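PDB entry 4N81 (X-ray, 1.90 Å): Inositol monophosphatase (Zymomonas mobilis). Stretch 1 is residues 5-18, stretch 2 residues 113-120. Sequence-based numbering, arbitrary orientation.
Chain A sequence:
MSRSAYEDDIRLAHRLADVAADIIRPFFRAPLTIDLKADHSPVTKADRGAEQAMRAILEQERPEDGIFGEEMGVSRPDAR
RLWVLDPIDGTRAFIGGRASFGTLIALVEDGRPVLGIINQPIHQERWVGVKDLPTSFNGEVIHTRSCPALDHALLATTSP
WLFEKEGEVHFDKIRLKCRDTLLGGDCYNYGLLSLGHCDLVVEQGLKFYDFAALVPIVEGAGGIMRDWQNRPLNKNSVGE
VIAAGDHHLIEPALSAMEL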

# COMPACT_ATOMS: atom_id res chain seq x y z
N ALA A 5 -25.50 -18.56 13.96
CA ALA A 5 -25.31 -19.94 14.40
C ALA A 5 -23.86 -20.15 14.83
O ALA A 5 -23.55 -21.14 15.52
CB ALA A 5 -25.69 -20.91 13.29
N TYR A 6 -22.97 -19.26 14.38
CA TYR A 6 -21.54 -19.30 14.73
C TYR A 6 -21.10 -18.32 15.83
O TYR A 6 -19.91 -17.99 15.95
CB TYR A 6 -20.68 -19.03 13.46
CG TYR A 6 -20.87 -20.10 12.44
CD1 TYR A 6 -21.83 -19.97 11.45
CD2 TYR A 6 -20.13 -21.26 12.49
CE1 TYR A 6 -22.04 -20.95 10.51
CE2 TYR A 6 -20.32 -22.26 11.56
CZ TYR A 6 -21.29 -22.11 10.56
OH TYR A 6 -21.51 -23.12 9.64
N GLU A 7 -22.04 -17.83 16.63
CA GLU A 7 -21.71 -16.73 17.55
C GLU A 7 -20.49 -17.05 18.44
O GLU A 7 -19.59 -16.20 18.62
CB GLU A 7 -22.93 -16.48 18.45
CG GLU A 7 -22.76 -15.42 19.53
CD GLU A 7 -23.97 -15.37 20.48
OE1 GLU A 7 -25.10 -15.72 20.04
OE2 GLU A 7 -23.80 -15.00 21.68
N ASP A 8 -20.43 -18.28 18.96
CA ASP A 8 -19.34 -18.64 19.87
C ASP A 8 -17.99 -18.67 19.16
O ASP A 8 -16.95 -18.19 19.68
CB ASP A 8 -19.58 -20.02 20.48
CG ASP A 8 -20.57 -19.99 21.63
OD1 ASP A 8 -20.74 -18.90 22.24
OD2 ASP A 8 -21.17 -21.05 21.92
N ASP A 9 -18.02 -19.21 17.93
CA ASP A 9 -16.82 -19.25 17.10
C ASP A 9 -16.38 -17.86 16.67
O ASP A 9 -15.17 -17.59 16.53
CB ASP A 9 -17.04 -20.13 15.85
CG ASP A 9 -17.23 -21.61 16.21
OD1 ASP A 9 -18.00 -22.31 15.51
OD2 ASP A 9 -16.57 -22.08 17.16
N ILE A 10 -17.34 -16.95 16.48
CA ILE A 10 -16.96 -15.57 16.13
C ILE A 10 -16.24 -14.92 17.31
O ILE A 10 -15.22 -14.21 17.16
CB ILE A 10 -18.21 -14.75 15.80
CG1 ILE A 10 -18.80 -15.18 14.45
CG2 ILE A 10 -17.91 -13.25 15.70
CD1 ILE A 10 -20.29 -14.74 14.34
N ARG A 11 -16.75 -15.21 18.51
CA ARG A 11 -16.11 -14.63 19.68
C ARG A 11 -14.67 -15.16 19.87
O ARG A 11 -13.71 -14.41 20.14
CB ARG A 11 -16.98 -14.91 20.93
CG ARG A 11 -16.40 -14.31 22.21
CD ARG A 11 -17.35 -14.62 23.43
NE ARG A 11 -18.76 -14.68 23.01
CZ ARG A 11 -19.50 -15.79 23.05
NH1 ARG A 11 -18.99 -16.93 23.51
NH2 ARG A 11 -20.77 -15.76 22.64
N LEU A 12 -14.51 -16.47 19.65
CA LEU A 12 -13.17 -17.05 19.72
C LEU A 12 -12.28 -16.42 18.63
O LEU A 12 -11.12 -16.09 18.87
CB LEU A 12 -13.25 -18.56 19.46
CG LEU A 12 -11.94 -19.36 19.53
CD1 LEU A 12 -11.23 -19.03 20.83
CD2 LEU A 12 -12.18 -20.89 19.44
N ALA A 13 -12.85 -16.18 17.45
CA ALA A 13 -12.04 -15.69 16.34
C ALA A 13 -11.50 -14.30 16.65
O ALA A 13 -10.32 -13.99 16.40
CB ALA A 13 -12.87 -15.70 15.05
N HIS A 14 -12.33 -13.48 17.29
CA HIS A 14 -11.86 -12.17 17.73
C HIS A 14 -10.76 -12.30 18.76
O HIS A 14 -9.79 -11.51 18.76
CB HIS A 14 -13.01 -11.36 18.37
CG HIS A 14 -13.88 -10.69 17.35
ND1 HIS A 14 -13.44 -9.64 16.57
CD2 HIS A 14 -15.17 -10.92 16.97
CE1 HIS A 14 -14.41 -9.25 15.76
NE2 HIS A 14 -15.47 -10.02 15.98
N ARG A 15 -10.91 -13.29 19.64
CA ARG A 15 -9.84 -13.48 20.64
C ARG A 15 -8.51 -13.88 20.00
O ARG A 15 -7.44 -13.38 20.38
CB ARG A 15 -10.30 -14.49 21.73
CG ARG A 15 -9.19 -14.95 22.68
CD ARG A 15 -9.68 -15.26 24.11
NE ARG A 15 -10.13 -16.63 24.37
CZ ARG A 15 -11.39 -17.06 24.25
NH1 ARG A 15 -12.34 -16.23 23.81
NH2 ARG A 15 -11.71 -18.33 24.53
N LEU A 16 -8.58 -14.73 18.97
CA LEU A 16 -7.38 -15.15 18.28
C LEU A 16 -6.76 -13.95 17.57
O LEU A 16 -5.54 -13.75 17.58
CB LEU A 16 -7.70 -16.25 17.26
CG LEU A 16 -8.29 -17.54 17.87
CD1 LEU A 16 -8.63 -18.48 16.74
CD2 LEU A 16 -7.31 -18.23 18.82
N ALA A 17 -7.61 -13.10 17.00
CA ALA A 17 -7.04 -11.94 16.31
C ALA A 17 -6.36 -11.00 17.28
O ALA A 17 -5.28 -10.44 16.96
CB ALA A 17 -8.09 -11.19 15.45
N ASP A 18 -6.95 -10.86 18.48
CA ASP A 18 -6.35 -9.97 19.50
C ASP A 18 -5.01 -10.50 19.99
O ASP A 18 -4.02 -9.75 20.14
CB ASP A 18 -7.25 -9.89 20.75
CG ASP A 18 -8.56 -9.15 20.48
OD1 ASP A 18 -8.66 -8.48 19.43
OD2 ASP A 18 -9.48 -9.25 21.35
N PRO A 113 -15.06 -22.13 3.51
CA PRO A 113 -15.02 -21.15 4.61
C PRO A 113 -16.40 -20.76 5.04
O PRO A 113 -17.24 -20.47 4.18
CB PRO A 113 -14.34 -19.92 3.97
CG PRO A 113 -13.52 -20.49 2.82
CD PRO A 113 -14.32 -21.69 2.32
N VAL A 114 -16.62 -20.67 6.34
CA VAL A 114 -17.92 -20.21 6.86
C VAL A 114 -17.72 -19.00 7.79
O VAL A 114 -18.70 -18.33 8.17
CB VAL A 114 -18.67 -21.30 7.59
CG1 VAL A 114 -18.99 -22.47 6.62
CG2 VAL A 114 -17.86 -21.79 8.79
N LEU A 115 -16.47 -18.69 8.14
CA LEU A 115 -16.24 -17.51 9.01
C LEU A 115 -14.86 -16.99 8.68
O LEU A 115 -13.97 -17.80 8.48
CB LEU A 115 -16.28 -18.00 10.50
CG LEU A 115 -15.98 -17.12 11.70
CD1 LEU A 115 -16.40 -17.97 12.93
CD2 LEU A 115 -14.55 -16.74 11.85
N GLY A 116 -14.67 -15.67 8.64
CA GLY A 116 -13.35 -15.15 8.33
C GLY A 116 -13.14 -13.81 9.01
O GLY A 116 -14.06 -13.00 9.11
N ILE A 117 -11.92 -13.56 9.47
CA ILE A 117 -11.54 -12.24 9.97
C ILE A 117 -10.26 -11.83 9.23
O ILE A 117 -9.33 -12.69 9.04
CB ILE A 117 -11.28 -12.27 11.52
CG1 ILE A 117 -12.63 -12.37 12.28
CG2 ILE A 117 -10.56 -10.99 11.99
CD1 ILE A 117 -12.50 -12.30 13.81
N ILE A 118 -10.23 -10.56 8.81
CA ILE A 118 -8.97 -9.90 8.44
C ILE A 118 -8.71 -8.88 9.53
O ILE A 118 -9.57 -8.02 9.78
CB ILE A 118 -9.06 -9.08 7.12
CG1 ILE A 118 -9.36 -9.99 5.89
CG2 ILE A 118 -7.74 -8.32 6.88
CD1 ILE A 118 -10.01 -9.17 4.67
N ASN A 119 -7.53 -8.91 10.14
CA ASN A 119 -7.23 -7.89 11.14
C ASN A 119 -5.93 -7.20 10.84
O ASN A 119 -4.89 -7.87 10.76
CB ASN A 119 -7.13 -8.50 12.54
CG ASN A 119 -7.00 -7.42 13.63
OD1 ASN A 119 -7.90 -6.62 13.80
ND2 ASN A 119 -5.87 -7.39 14.33
N GLN A 120 -5.96 -5.87 10.75
CA GLN A 120 -4.74 -5.10 10.54
C GLN A 120 -4.41 -4.58 11.92
O GLN A 120 -5.10 -3.68 12.43
CB GLN A 120 -5.07 -3.91 9.58
CG GLN A 120 -3.84 -3.53 8.69
CD GLN A 120 -2.59 -3.29 9.54
OE1 GLN A 120 -2.61 -2.50 10.48
NE2 GLN A 120 -1.52 -3.99 9.22
O HOH W 1 -3.93 -9.55 14.37

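Helix 7-18 packs on strand 113-120, with the two running in roughly the same direction at an angle of 25°. Their axes approach to 9.3 Å. The contact is largely apolar, and no direct hydrogen bond crosses it.

Leu 115 covers the most surface. Its CA-to-CB bond points toward the helix, and both of its methyl groups make contact. Leu 115 CD1 lies 3.7 Å from Asp 9 CB and 4.0 Å from Ile 10 CG1. Leu 115 CD2 lies 3.8 Å from Ala 13 CB. The leucine therefore reaches across a full helical turn. Asp 9 takes part through its CB, while its carboxylate oxygens are hydrogen-bonded elsewhere in the structure.

Ile 117 comes next, two residues along the strand. Gly 116 between them has no side chain, and a CB there would point away from the helix. Ile 117 CD1 sits 3.6 Å from Ala 13 CB. Ala 13 CA and Ile 117 CA are 7.3 Å apart, close to the 7.4 Å between Ile 10 CA and Leu 115 CA. The same methyl lies over one face of the His 14 ring. Ile 117 CD1 is 4.0 Å from the centroid of that ring and 11° off its normal, a CH-pi contact. The CA-to-CB bond of His 14 points away from the strand, but the end of its side chain comes nearer. Ile 117 CG2 is 4.3 Å from Ala 17 CB.

Tyr 6, at the N-cap position, closes one end. Its CE2 is 3.7 Å from Val 114 CG2, which approaches the ring obliquely.

At the other end, a water bridges the polar groups. Its O atom donates to Ala 17 O at 3.1 Å and accepts from Asn 119 ND2 at 2.9 Å.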